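PDB 1Q1L: chorismate synthase from Aquifex aeolicus, which catalyses the last step of chorismate biosynthesis, probably the FMNH2-dependent anti-1,4-elimination of phosphate from 5-enolpyruvylshikimate-3-phosphate to give chorismate. Local coordinates for residues A[33-38]-A[68-73]; A[157-162]-A[386-391]; A[173-178]-A[204-209]; A[188-193]-A[232-237]; A[254-259]-A[368-373]. One frame throughout, in Å; residues are numbered along the deposited sequence.

Overall arrangement
From the N terminus, interaction 1 closes first, joining the lead-in to helix 37-48 with the hairpin of strands 70-71 and 74-75. Residues 157-162 then open interaction 2, whose loop closes only at helix 384-399 and encloses the other three contacts. Inside it, interactions 3 and 4 alternate along the chain: both involve the sheet containing strands 162-170 and 229-236, and they meet through Y193, L178, P205 and F206. Interaction 5 follows in series and pairs helices 252-261 and 356-379, with L371 touching A235 of interaction 4. Interaction 2 borders interaction 4 through K162 and L236, and E158 touches L33 of interaction 1.

Interaction 1: residues A[33-38]-A[68-73]; sequences LPLSEE and SGVRFG
L35 meets the 68-73 segment with both its backbone and its side chain. The polar link is one backbone hydrogen bond, from L35 N to G73 O at 2.8 Å. The same oxygen takes a CA-H...O contact from P34, with P34 CA 3.2 Å from G73 O, which places two neighbouring donors of the 33-38 segment around one carbonyl. G73 sits at positive phi, a backbone shape easily reached by glycine.

The apolar part lies between L35 and V70, whose side chains cross at about a right angle. V70 projects toward the 33-38 segment and divides its two methyls: CG2 touches L35 CD2 at 4.0 Å, while CG1, anti to the backbone N (chi1 -178°), packs 3.8 Å from L35 O. The side chain of L35 is buried, whereas P34 and G73 lie at the surface.

Just beyond the contact, S36 is the N-cap of helix 37-48. L35 continues onto V151 of helix 142-157 and L33 onto F155 of that helix, while P34 O accepts a hydrogen bond from K154. The contact thus seats the hairpin of strands 70-71 and 74-75 beside the start of helix 37-48, with helix 142-157 behind both leucines.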
# COMPACT_ATOMS: atom_id res chain seq x y z
N LEU A 33 1.66 -13.88 21.71
CA LEU A 33 0.20 -13.98 21.82
C LEU A 33 -0.15 -15.47 21.83
O LEU A 33 0.17 -16.19 20.89
CB LEU A 33 -0.49 -13.34 20.62
CG LEU A 33 -2.00 -13.61 20.55
CD1 LEU A 33 -2.71 -12.77 21.62
CD2 LEU A 33 -2.55 -13.27 19.16
N PRO A 34 -0.80 -15.95 22.90
CA PRO A 34 -1.16 -17.37 22.93
C PRO A 34 -2.11 -17.65 21.76
O PRO A 34 -3.10 -16.94 21.60
CB PRO A 34 -1.85 -17.53 24.28
CG PRO A 34 -1.20 -16.46 25.12
CD PRO A 34 -1.13 -15.29 24.17
N LEU A 35 -1.82 -18.67 20.96
CA LEU A 35 -2.67 -19.00 19.82
C LEU A 35 -2.67 -20.51 19.56
O LEU A 35 -1.61 -21.14 19.54
CB LEU A 35 -2.18 -18.27 18.56
CG LEU A 35 -2.99 -18.47 17.26
CD1 LEU A 35 -4.39 -17.87 17.42
CD2 LEU A 35 -2.27 -17.79 16.10
N SER A 36 -3.85 -21.08 19.36
CA SER A 36 -3.97 -22.51 19.11
C SER A 36 -4.84 -22.77 17.89
O SER A 36 -5.59 -21.90 17.45
CB SER A 36 -4.60 -23.20 20.32
OG SER A 36 -5.94 -22.77 20.49
N GLU A 37 -4.73 -23.97 17.34
CA GLU A 37 -5.54 -24.34 16.18
C GLU A 37 -7.00 -24.47 16.62
O GLU A 37 -7.91 -24.15 15.86
CB GLU A 37 -5.05 -25.66 15.58
CG GLU A 37 -3.57 -25.65 15.18
CD GLU A 37 -3.15 -26.88 14.39
OE1 GLU A 37 -3.39 -28.01 14.87
OE2 GLU A 37 -2.58 -26.72 13.29
N GLU A 38 -7.23 -24.93 17.84
CA GLU A 38 -8.59 -25.10 18.35
C GLU A 38 -9.37 -23.79 18.31
O GLU A 38 -10.55 -23.78 17.96
CB GLU A 38 -8.58 -25.67 19.77
CG GLU A 38 -9.94 -25.63 20.48
CD GLU A 38 -11.10 -26.08 19.60
OE1 GLU A 38 -10.96 -27.11 18.90
OE2 GLU A 38 -12.15 -25.41 19.62
N SER A 68 3.20 -22.05 10.40
CA SER A 68 4.31 -21.23 10.87
C SER A 68 3.81 -20.09 11.74
O SER A 68 2.61 -19.87 11.86
CB SER A 68 5.05 -20.62 9.68
OG SER A 68 4.29 -19.58 9.08
N GLY A 69 4.76 -19.38 12.35
CA GLY A 69 4.43 -18.24 13.18
C GLY A 69 4.09 -18.54 14.63
O GLY A 69 3.89 -17.62 15.41
N VAL A 70 4.02 -19.81 14.99
CA VAL A 70 3.67 -20.19 16.35
C VAL A 70 4.55 -21.30 16.91
O VAL A 70 4.78 -22.31 16.26
CB VAL A 70 2.20 -20.65 16.42
CG1 VAL A 70 1.84 -20.99 17.87
CG2 VAL A 70 1.28 -19.58 15.86
N ARG A 71 5.02 -21.11 18.13
CA ARG A 71 5.87 -22.10 18.77
C ARG A 71 5.52 -22.16 20.25
O ARG A 71 5.42 -21.13 20.93
CB ARG A 71 7.34 -21.72 18.60
CG ARG A 71 8.32 -22.82 18.98
CD ARG A 71 9.72 -22.26 19.20
NE ARG A 71 10.70 -23.29 19.52
CZ ARG A 71 11.86 -23.07 20.13
NH1 ARG A 71 12.19 -21.84 20.50
NH2 ARG A 71 12.68 -24.08 20.38
N PHE A 72 5.35 -23.38 20.76
CA PHE A 72 5.01 -23.58 22.17
C PHE A 72 3.77 -22.80 22.56
O PHE A 72 3.71 -22.20 23.64
CB PHE A 72 6.19 -23.19 23.07
CG PHE A 72 7.45 -23.96 22.80
CD1 PHE A 72 7.41 -25.34 22.59
CD2 PHE A 72 8.68 -23.32 22.75
CE1 PHE A 72 8.57 -26.06 22.34
CE2 PHE A 72 9.85 -24.03 22.50
CZ PHE A 72 9.79 -25.40 22.29
N GLY A 73 2.78 -22.79 21.68
CA GLY A 73 1.53 -22.11 21.95
C GLY A 73 1.50 -20.60 21.81
O GLY A 73 0.45 -19.99 22.01

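Interaction 2: residues A[157-162]-A[386-391]; sequences SEFGIK and EVKKRF
F159 reaches from the turn after helix 142-157 onto helix 384-399. Its CB lies over the face of the F391 ring, 4.0 Å from that ring's centroid in a CH-pi contact 14° off the normal. CG, anti to the carbonyl carbon (chi1 -54°), starts the ring on its way past F391 toward the helix. Farther out, CD2 sits above the same face near the rim, 3.5 Å from F391 CG; the two ring planes meet obliquely at 54°. F159 CE2 then approaches K388 CA at 4.0 Å, and the tip, CZ, presses on V387 CG1 at 3.4 Å.

Beside the rings, K388 NZ and E158 OE1, 3.4 Å apart, form a salt bridge with a weak hydrogen bond, and a water accepts from NZ at 2.8 Å and gives E158 OE1 a weak bond.

G160, at positive phi, is the C-prime residue of the Schellman motif ending helix 142-157. F159 also packs edge-to-face on F155 of that helix and against L375 of helix 356-379, which V387 and F391 join at L379.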
# COMPACT_ATOMS: atom_id res chain seq x y z
N SER A 157 -9.18 -9.92 22.16
CA SER A 157 -9.65 -10.35 23.47
C SER A 157 -8.63 -10.07 24.56
O SER A 157 -8.99 -9.93 25.73
CB SER A 157 -10.00 -11.84 23.44
OG SER A 157 -8.87 -12.62 23.10
N GLU A 158 -7.35 -9.97 24.19
CA GLU A 158 -6.31 -9.70 25.18
C GLU A 158 -6.50 -8.31 25.76
O GLU A 158 -5.96 -7.98 26.82
CB GLU A 158 -4.91 -9.78 24.54
CG GLU A 158 -4.52 -11.15 24.01
CD GLU A 158 -4.42 -12.21 25.10
OE1 GLU A 158 -3.85 -11.91 26.17
OE2 GLU A 158 -4.90 -13.33 24.88
N PHE A 159 -7.25 -7.47 25.05
CA PHE A 159 -7.50 -6.11 25.51
C PHE A 159 -8.93 -6.00 26.03
O PHE A 159 -9.41 -4.91 26.29
CB PHE A 159 -7.27 -5.10 24.39
CG PHE A 159 -5.93 -5.22 23.73
CD1 PHE A 159 -5.73 -6.11 22.68
CD2 PHE A 159 -4.85 -4.47 24.19
CE1 PHE A 159 -4.47 -6.26 22.10
CE2 PHE A 159 -3.59 -4.62 23.62
CZ PHE A 159 -3.40 -5.51 22.57
N GLY A 160 -9.60 -7.14 26.16
CA GLY A 160 -10.96 -7.14 26.64
C GLY A 160 -11.99 -6.79 25.58
O GLY A 160 -13.17 -6.60 25.89
N ILE A 161 -11.54 -6.70 24.33
CA ILE A 161 -12.43 -6.36 23.21
C ILE A 161 -13.14 -7.62 22.72
O ILE A 161 -12.52 -8.60 22.30
CB ILE A 161 -11.63 -5.68 22.07
CG1 ILE A 161 -11.17 -4.28 22.53
CG2 ILE A 161 -12.48 -5.59 20.81
CD1 ILE A 161 -10.23 -3.57 21.57
N LYS A 162 -14.47 -7.59 22.79
CA LYS A 162 -15.33 -8.77 22.35
C LYS A 162 -16.19 -8.45 21.00
O LYS A 162 -16.83 -7.31 20.85
CB LYS A 162 -16.38 -9.25 23.63
CG LYS A 162 -15.52 -9.58 25.22
CD LYS A 162 -16.72 -9.86 26.60
CE LYS A 162 -15.87 -9.92 28.24
NZ LYS A 162 -14.92 -8.52 28.55
N GLU A 386 4.39 -5.10 25.19
CA GLU A 386 4.58 -3.73 24.71
C GLU A 386 3.26 -3.06 24.31
O GLU A 386 2.98 -1.92 24.69
CB GLU A 386 5.55 -3.78 23.52
CG GLU A 386 5.92 -2.46 22.91
CD GLU A 386 7.04 -2.61 21.89
OE1 GLU A 386 6.83 -3.29 20.85
OE2 GLU A 386 8.13 -2.06 22.13
N VAL A 387 2.46 -3.78 23.54
CA VAL A 387 1.18 -3.27 23.07
C VAL A 387 0.20 -3.06 24.23
O VAL A 387 -0.50 -2.05 24.30
CB VAL A 387 0.55 -4.23 22.04
CG1 VAL A 387 -0.75 -3.65 21.50
CG2 VAL A 387 1.53 -4.47 20.90
N LYS A 388 0.15 -4.02 25.15
CA LYS A 388 -0.74 -3.93 26.30
C LYS A 388 -0.42 -2.73 27.18
O LYS A 388 -1.32 -2.09 27.72
CB LYS A 388 -0.67 -5.19 27.15
CG LYS A 388 -1.31 -6.42 26.52
CD LYS A 388 -1.13 -7.61 27.44
CE LYS A 388 -1.66 -8.88 26.81
NZ LYS A 388 -1.42 -10.05 27.70
N LYS A 389 0.86 -2.43 27.34
CA LYS A 389 1.27 -1.30 28.15
C LYS A 389 0.82 0.00 27.51
O LYS A 389 0.37 0.92 28.20
CB LYS A 389 2.80 -1.30 28.31
CG LYS A 389 3.36 -0.04 28.95
CD LYS A 389 2.91 0.12 30.39
CE LYS A 389 3.35 1.46 30.96
NZ LYS A 389 4.81 1.69 30.78
N ARG A 390 0.93 0.09 26.18
CA ARG A 390 0.52 1.30 25.47
C ARG A 390 -0.99 1.46 25.49
O ARG A 390 -1.50 2.58 25.47
CB ARG A 390 1.04 1.26 24.04
CG ARG A 390 2.55 1.19 23.95
CD ARG A 390 3.01 1.01 22.53
NE ARG A 390 4.46 0.90 22.42
CZ ARG A 390 5.11 0.74 21.27
NH1 ARG A 390 4.43 0.68 20.13
NH2 ARG A 390 6.43 0.63 21.26
N PHE A 391 -1.70 0.35 25.51
CA PHE A 391 -3.16 0.37 25.54
C PHE A 391 -3.58 0.97 26.88
O PHE A 391 -4.39 1.89 26.95
CB PHE A 391 -3.70 -1.06 25.41
CG PHE A 391 -5.21 -1.16 25.39
CD1 PHE A 391 -5.92 -0.97 24.22
CD2 PHE A 391 -5.91 -1.45 26.56
CE1 PHE A 391 -7.32 -1.07 24.20
CE2 PHE A 391 -7.30 -1.55 26.56
CZ PHE A 391 -8.00 -1.36 25.37
O HOH W 1 -1.12 -11.66 25.37

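Interaction 3: residues A[173-178]-A[204-209]; sequences KEVEEL and IPFPEK
The F206 ring carries the E177 side chain over one face: E177 CG stands 4.2 Å from the ring centroid in a CH-pi contact, and the carboxylate plane lies 14° from that of the ring, stacked with OE2 toward the rim. At the edge, L178 CD2 comes within 4.0 Å of F206 CE1, and V175 CG1 approaches F206 CD1 obliquely at 3.7 Å. The bend of E177 at chi2 (89°) turns CD out of an extended course, and its carboxylate meets K209 tip to tip in a long salt bridge, OE2 to NZ 3.7 Å. A water accepts from K209 NZ and gives a weak bond to E177 OE1.

Deeper in, L178 CD1 presses tightly on P205 CG at 3.5 Å, and V175 CG2 packs on I204 CG2 at 4.2 Å. An alanine at F206 would probably open a gap beside V175 and L178 and leave the E177 side chain without the ring beneath it.

K196 adds a cation-pi contact to F206. F213 of helix 210-221 backs V175 and I204, and F166 of strand 162-170 backs L178 and P205. The arrangement packs the loop before helix 210-221 onto edge strand 173-174 and the 3-10 turn after it, at the margin of a sheet of this beta-alpha-beta sandwich.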
# COMPACT_ATOMS: atom_id res chain seq x y z
N LYS A 173 -39.40 -12.44 7.00
CA LYS A 173 -39.59 -12.62 8.44
C LYS A 173 -38.47 -12.00 9.26
O LYS A 173 -37.31 -12.39 9.14
CB LYS A 173 -39.72 -14.11 8.78
CG LYS A 173 -40.08 -14.35 10.23
CD LYS A 173 -40.40 -15.81 10.49
CE LYS A 173 -40.83 -16.01 11.94
NZ LYS A 173 -41.96 -15.10 12.29
N GLU A 174 -38.83 -11.05 10.11
CA GLU A 174 -37.85 -10.36 10.95
C GLU A 174 -38.02 -10.66 12.44
O GLU A 174 -39.08 -11.10 12.88
CB GLU A 174 -37.97 -8.85 10.75
CG GLU A 174 -38.24 -8.42 9.31
CD GLU A 174 -38.08 -6.93 9.11
OE1 GLU A 174 -36.93 -6.45 9.14
OE2 GLU A 174 -39.10 -6.23 8.93
N VAL A 175 -36.96 -10.43 13.20
CA VAL A 175 -37.01 -10.64 14.64
C VAL A 175 -37.60 -9.34 15.18
O VAL A 175 -36.90 -8.35 15.36
CB VAL A 175 -35.61 -10.87 15.26
CG1 VAL A 175 -35.72 -10.93 16.77
CG2 VAL A 175 -35.02 -12.17 14.72
N GLU A 176 -38.91 -9.36 15.41
CA GLU A 176 -39.64 -8.18 15.88
C GLU A 176 -39.16 -7.59 17.19
O GLU A 176 -39.23 -6.38 17.39
CB GLU A 176 -41.13 -8.51 15.96
CG GLU A 176 -41.70 -9.04 14.65
CD GLU A 176 -41.58 -8.04 13.51
OE1 GLU A 176 -41.94 -8.39 12.37
OE2 GLU A 176 -41.13 -6.89 13.75
N GLU A 177 -38.66 -8.42 18.09
CA GLU A 177 -38.17 -7.93 19.37
C GLU A 177 -37.01 -6.96 19.22
O GLU A 177 -36.72 -6.19 20.14
CB GLU A 177 -37.72 -9.09 20.27
CG GLU A 177 -38.83 -10.05 20.67
CD GLU A 177 -39.03 -11.17 19.67
OE1 GLU A 177 -38.88 -10.93 18.46
OE2 GLU A 177 -39.34 -12.29 20.11
N LEU A 178 -36.35 -6.97 18.07
CA LEU A 178 -35.19 -6.10 17.86
C LEU A 178 -35.42 -4.87 17.00
O LEU A 178 -34.46 -4.23 16.57
CB LEU A 178 -34.04 -6.92 17.26
CG LEU A 178 -33.68 -8.19 18.03
CD1 LEU A 178 -32.57 -8.95 17.32
CD2 LEU A 178 -33.27 -7.83 19.45
N ILE A 204 -30.41 -16.68 15.47
CA ILE A 204 -31.31 -15.59 15.81
C ILE A 204 -31.27 -15.45 17.33
O ILE A 204 -31.11 -16.43 18.05
CB ILE A 204 -32.77 -15.86 15.33
CG1 ILE A 204 -33.21 -17.26 15.76
CG2 ILE A 204 -32.86 -15.70 13.83
CD1 ILE A 204 -34.65 -17.58 15.38
N PRO A 205 -31.39 -14.22 17.84
CA PRO A 205 -31.36 -13.90 19.27
C PRO A 205 -32.41 -14.60 20.16
O PRO A 205 -32.30 -14.56 21.38
CB PRO A 205 -31.53 -12.38 19.29
CG PRO A 205 -31.01 -11.96 17.98
CD PRO A 205 -31.56 -12.99 17.06
N PHE A 206 -33.41 -15.22 19.55
CA PHE A 206 -34.45 -15.90 20.32
C PHE A 206 -34.69 -17.30 19.78
O PHE A 206 -35.59 -17.52 18.96
CB PHE A 206 -35.75 -15.09 20.29
CG PHE A 206 -35.59 -13.67 20.77
CD1 PHE A 206 -35.05 -12.69 19.95
CD2 PHE A 206 -35.94 -13.33 22.07
CE1 PHE A 206 -34.86 -11.40 20.41
CE2 PHE A 206 -35.75 -12.03 22.54
CZ PHE A 206 -35.21 -11.06 21.71
N PRO A 207 -33.89 -18.28 20.23
CA PRO A 207 -34.00 -19.67 19.79
C PRO A 207 -35.42 -20.25 19.78
O PRO A 207 -35.75 -21.06 18.92
CB PRO A 207 -33.08 -20.41 20.76
CG PRO A 207 -32.02 -19.40 21.04
CD PRO A 207 -32.85 -18.15 21.26
N GLU A 208 -36.26 -19.83 20.73
CA GLU A 208 -37.63 -20.34 20.76
C GLU A 208 -38.29 -20.12 19.41
O GLU A 208 -39.10 -20.93 18.97
CB GLU A 208 -38.45 -19.63 21.85
CG GLU A 208 -38.68 -18.16 21.60
CD GLU A 208 -37.73 -17.28 22.38
OE1 GLU A 208 -36.51 -17.51 22.30
OE2 GLU A 208 -38.22 -16.36 23.07
N LYS A 209 -37.92 -19.02 18.75
CA LYS A 209 -38.45 -18.64 17.45
C LYS A 209 -37.96 -19.55 16.33
O LYS A 209 -38.50 -19.54 15.22
CB LYS A 209 -38.06 -17.20 17.11
CG LYS A 209 -38.60 -16.14 18.07
CD LYS A 209 -40.03 -15.78 17.74
CE LYS A 209 -40.51 -14.58 18.55
NZ LYS A 209 -41.82 -14.05 18.07
O HOH W 2 -40.61 -12.65 15.96

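Interaction 4: residues A[188-193]-A[232-237]; sequences EKLLSY and EVFALN
F234 and L236 of strand 229-236 pack against L190 and L191 of helix 187-197, a helix-on-sheet contact within the beta-alpha-beta sandwich of chorismate synthase. The short segments run at 129° to each other, their axes 9.6 Å apart at closest approach.

Along the strand, E232 comes first; it points toward the helix without touching this segment, and its carboxylate is bound by R320, K181 and Y183. V233 and A235 belong to the other side of the strand, where both touch L367 of helix 356-379. F234 carries the main aromatic contact. Its CG sits between the backbone N and the carbonyl carbon (chi1 67°), and the ring lies under L190. Its rim also approaches the helix backbone, with F234 CE2 3.5 Å from L190 O and F234 CZ 4.0 Å from L191 N.

Two residues on, L236 reaches both leucines: its CD2 meets L190 CD1 at 3.9 Å and its CD1 meets L191 CB at 4.3 Å. L190 thus rests on both strand side chains, CB on the ring and CD1 on the L236 methyl, and Y183 also touches it. H194 of the same helix also touches F234. L190 CB stands squarely over the centre of the F234 ring, 3.9 Å from its centroid and only 1° off the normal, in a CH-pi contact.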
# COMPACT_ATOMS: atom_id res chain seq x y z
N GLU A 188 -24.31 -5.42 27.66
CA GLU A 188 -24.90 -6.62 28.24
C GLU A 188 -25.95 -7.24 27.33
O GLU A 188 -25.98 -8.46 27.14
CB GLU A 188 -25.53 -6.30 29.61
CG GLU A 188 -24.55 -5.82 30.66
CD GLU A 188 -23.87 -4.51 30.30
OE1 GLU A 188 -24.59 -3.54 29.96
OE2 GLU A 188 -22.63 -4.44 30.36
N LYS A 189 -26.81 -6.41 26.75
CA LYS A 189 -27.85 -6.91 25.85
C LYS A 189 -27.24 -7.52 24.59
O LYS A 189 -27.57 -8.65 24.20
CB LYS A 189 -28.81 -5.79 25.44
CG LYS A 189 -29.95 -5.54 26.42
CD LYS A 189 -30.95 -4.57 25.82
CE LYS A 189 -32.16 -4.36 26.73
NZ LYS A 189 -33.18 -3.47 26.10
N LEU A 190 -26.37 -6.76 23.94
CA LEU A 190 -25.70 -7.22 22.72
C LEU A 190 -25.05 -8.58 22.97
O LEU A 190 -25.29 -9.54 22.24
CB LEU A 190 -24.65 -6.19 22.29
CG LEU A 190 -25.23 -4.87 21.76
CD1 LEU A 190 -24.16 -3.80 21.68
CD2 LEU A 190 -25.85 -5.11 20.39
N LEU A 191 -24.25 -8.65 24.03
CA LEU A 191 -23.57 -9.89 24.37
C LEU A 191 -24.61 -10.98 24.59
O LEU A 191 -24.42 -12.13 24.20
CB LEU A 191 -22.71 -9.71 25.63
CG LEU A 191 -21.76 -10.87 25.94
CD1 LEU A 191 -20.87 -11.14 24.74
CD2 LEU A 191 -20.92 -10.55 27.18
N SER A 192 -25.71 -10.59 25.22
CA SER A 192 -26.81 -11.51 25.50
C SER A 192 -27.38 -12.09 24.21
O SER A 192 -27.58 -13.30 24.09
CB SER A 192 -27.91 -10.77 26.27
OG SER A 192 -29.09 -11.56 26.36
N TYR A 193 -27.64 -11.22 23.24
CA TYR A 193 -28.19 -11.65 21.97
C TYR A 193 -27.23 -12.57 21.23
O TYR A 193 -27.65 -13.52 20.56
CB TYR A 193 -28.54 -10.45 21.09
CG TYR A 193 -29.66 -9.59 21.65
CD1 TYR A 193 -30.73 -10.17 22.35
CD2 TYR A 193 -29.68 -8.21 21.44
CE1 TYR A 193 -31.78 -9.40 22.82
CE2 TYR A 193 -30.74 -7.43 21.92
CZ TYR A 193 -31.78 -8.03 22.60
OH TYR A 193 -32.84 -7.27 23.05
N GLU A 232 -26.55 -8.19 12.46
CA GLU A 232 -25.85 -7.08 13.08
C GLU A 232 -24.60 -7.64 13.73
O GLU A 232 -24.63 -8.70 14.36
CB GLU A 232 -26.76 -6.39 14.11
CG GLU A 232 -28.13 -6.01 13.52
CD GLU A 232 -29.04 -5.25 14.48
OE1 GLU A 232 -28.99 -5.51 15.70
OE2 GLU A 232 -29.82 -4.40 13.99
N VAL A 233 -23.49 -6.94 13.55
CA VAL A 233 -22.22 -7.35 14.12
C VAL A 233 -21.81 -6.25 15.06
O VAL A 233 -21.97 -5.07 14.75
CB VAL A 233 -21.12 -7.49 13.03
CG1 VAL A 233 -19.87 -8.13 13.63
CG2 VAL A 233 -21.64 -8.31 11.88
N PHE A 234 -21.28 -6.61 16.22
CA PHE A 234 -20.86 -5.61 17.18
C PHE A 234 -19.51 -5.95 17.78
O PHE A 234 -19.06 -7.10 17.72
CB PHE A 234 -21.90 -5.49 18.30
CG PHE A 234 -21.99 -6.71 19.17
CD1 PHE A 234 -21.12 -6.89 20.23
CD2 PHE A 234 -22.91 -7.71 18.89
CE1 PHE A 234 -21.16 -8.05 21.01
CE2 PHE A 234 -22.97 -8.87 19.66
CZ PHE A 234 -22.09 -9.03 20.72
N ALA A 235 -18.88 -4.94 18.35
CA ALA A 235 -17.60 -5.09 19.03
C ALA A 235 -17.74 -4.27 20.30
O ALA A 235 -18.15 -3.10 20.25
CB ALA A 235 -16.46 -4.55 18.17
N LEU A 236 -17.41 -4.87 21.44
CA LEU A 236 -17.52 -4.20 22.73
C LEU A 236 -16.17 -3.83 23.32
O LEU A 236 -15.16 -4.50 23.08
CB LEU A 236 -18.26 -5.10 23.73
CG LEU A 236 -19.65 -5.60 23.31
CD1 LEU A 236 -20.25 -6.45 24.41
CD2 LEU A 236 -20.54 -4.41 23.01
N ASN A 237 -16.17 -2.74 24.10
CA ASN A 237 -14.98 -2.24 24.78
C ASN A 237 -13.89 -1.69 23.88
O ASN A 237 -12.70 -1.75 24.22
CB ASN A 237 -14.40 -3.33 25.69
CG ASN A 237 -15.40 -3.81 26.72
OD1 ASN A 237 -16.02 -3.00 27.41
ND2 ASN A 237 -15.57 -5.13 26.83

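Interaction 5: residues A[254-259]-A[368-373]; sequences GRIAQA and AIVLAD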
# COMPACT_ATOMS: atom_id res chain seq x y z
N GLY A 254 -15.50 3.94 6.88
CA GLY A 254 -15.20 3.52 5.52
C GLY A 254 -14.53 2.16 5.54
O GLY A 254 -14.89 1.28 4.76
N ARG A 255 -13.56 1.98 6.43
CA ARG A 255 -12.85 0.70 6.51
C ARG A 255 -13.80 -0.44 6.86
O ARG A 255 -13.74 -1.52 6.28
CB ARG A 255 -11.73 0.76 7.54
CG ARG A 255 -10.57 1.68 7.17
CD ARG A 255 -9.37 1.31 8.02
NE ARG A 255 -8.88 2.44 8.78
CZ ARG A 255 -7.97 2.36 9.74
NH1 ARG A 255 -7.43 1.18 10.06
NH2 ARG A 255 -7.59 3.45 10.38
N ILE A 256 -14.68 -0.20 7.83
CA ILE A 256 -15.64 -1.22 8.21
C ILE A 256 -16.51 -1.54 6.99
O ILE A 256 -16.74 -2.70 6.67
CB ILE A 256 -16.54 -0.74 9.38
CG1 ILE A 256 -15.71 -0.69 10.67
CG2 ILE A 256 -17.74 -1.67 9.55
CD1 ILE A 256 -16.45 -0.11 11.86
N ALA A 257 -16.97 -0.49 6.31
CA ALA A 257 -17.82 -0.65 5.13
C ALA A 257 -17.19 -1.53 4.05
O ALA A 257 -17.86 -2.39 3.47
CB ALA A 257 -18.17 0.72 4.53
N GLN A 258 -15.92 -1.31 3.75
CA GLN A 258 -15.27 -2.13 2.73
C GLN A 258 -15.17 -3.58 3.16
O GLN A 258 -15.42 -4.48 2.37
CB GLN A 258 -13.86 -1.61 2.43
CG GLN A 258 -13.05 -2.57 1.56
CD GLN A 258 -11.82 -1.92 0.95
OE1 GLN A 258 -11.06 -1.23 1.63
NE2 GLN A 258 -11.62 -2.15 -0.35
N ALA A 259 -14.78 -3.80 4.41
CA ALA A 259 -14.63 -5.16 4.92
C ALA A 259 -15.94 -5.95 4.87
O ALA A 259 -15.94 -7.13 4.54
CB ALA A 259 -14.10 -5.13 6.35
N ALA A 368 -13.31 -8.04 13.17
CA ALA A 368 -12.16 -8.29 14.04
C ALA A 368 -10.86 -7.91 13.32
O ALA A 368 -9.92 -7.42 13.95
CB ALA A 368 -12.13 -9.76 14.46
N ILE A 369 -10.81 -8.14 12.02
CA ILE A 369 -9.62 -7.81 11.25
C ILE A 369 -9.43 -6.29 11.18
O ILE A 369 -8.33 -5.78 11.40
CB ILE A 369 -9.72 -8.39 9.82
CG1 ILE A 369 -9.67 -9.92 9.90
CG2 ILE A 369 -8.55 -7.88 8.95
CD1 ILE A 369 -9.85 -10.61 8.56
N VAL A 370 -10.51 -5.58 10.90
CA VAL A 370 -10.47 -4.13 10.81
C VAL A 370 -10.08 -3.51 12.14
O VAL A 370 -9.23 -2.62 12.21
CB VAL A 370 -11.84 -3.55 10.36
CG1 VAL A 370 -11.81 -2.02 10.37
CG2 VAL A 370 -12.17 -4.04 8.96
N LEU A 371 -10.69 -4.01 13.22
CA LEU A 371 -10.41 -3.46 14.53
C LEU A 371 -9.02 -3.79 15.03
O LEU A 371 -8.37 -2.94 15.65
CB LEU A 371 -11.46 -3.94 15.54
CG LEU A 371 -12.88 -3.43 15.23
CD1 LEU A 371 -13.82 -3.81 16.37
CD2 LEU A 371 -12.87 -1.91 15.06
N ALA A 372 -8.55 -5.02 14.77
CA ALA A 372 -7.21 -5.41 15.20
C ALA A 372 -6.22 -4.53 14.46
O ALA A 372 -5.24 -4.05 15.03
CB ALA A 372 -6.96 -6.90 14.88
N ASP A 373 -6.48 -4.33 13.17
CA ASP A 373 -5.62 -3.50 12.34
C ASP A 373 -5.58 -2.06 12.88
O ASP A 373 -4.50 -1.48 13.07
CB ASP A 373 -6.16 -3.48 10.90
CG ASP A 373 -5.29 -2.67 9.96
OD1 ASP A 373 -4.10 -3.01 9.83
OD2 ASP A 373 -5.80 -1.69 9.36
O HOH W 3 -8.40 -1.35 9.55
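V370 lies against three residues of helix 252-261 and supplies the apolar part of the contact. Its CG2, anti to the carbonyl carbon, presses on A259 CB at 3.4 Å, tighter than usual van der Waals contact. CG1, anti to the backbone N (chi1 176°), is 4.0 Å from R255 CB and 4.1 Å from I256 CG1; the I256 and V370 side chains cross at about a right angle. An alanine at V370 would probably open a gap facing A259 and I256, since both methyls that touch them would be lost.

The polar part is a buried salt bridge, R255 NH1 to D373 OD2 at 3.4 Å. The oxygen lies near the guanidinium plane at its edge, though the carboxylate is turned 76° from that plane. A water ties the pair together: it accepts from R255 NH1 at 2.8 Å and donates to D373 OD2 at 2.6 Å and to V370 O at 3.1 Å. Each charge has further partners: R255 NH2 pairs with E377, and D373 OD1 accepts from the backbone N of Y8 and L9, fixing the N-terminal segment to helix 356-379.

R255 also packs on Q258 of the fourth subunit. The two helical segments run roughly antiparallel, at 148°, their axes 9.7 Å apart at closest approach, an alpha-alpha packing in the helical layer of the beta-alpha-beta sandwich, where I256 also touches strand 317-323.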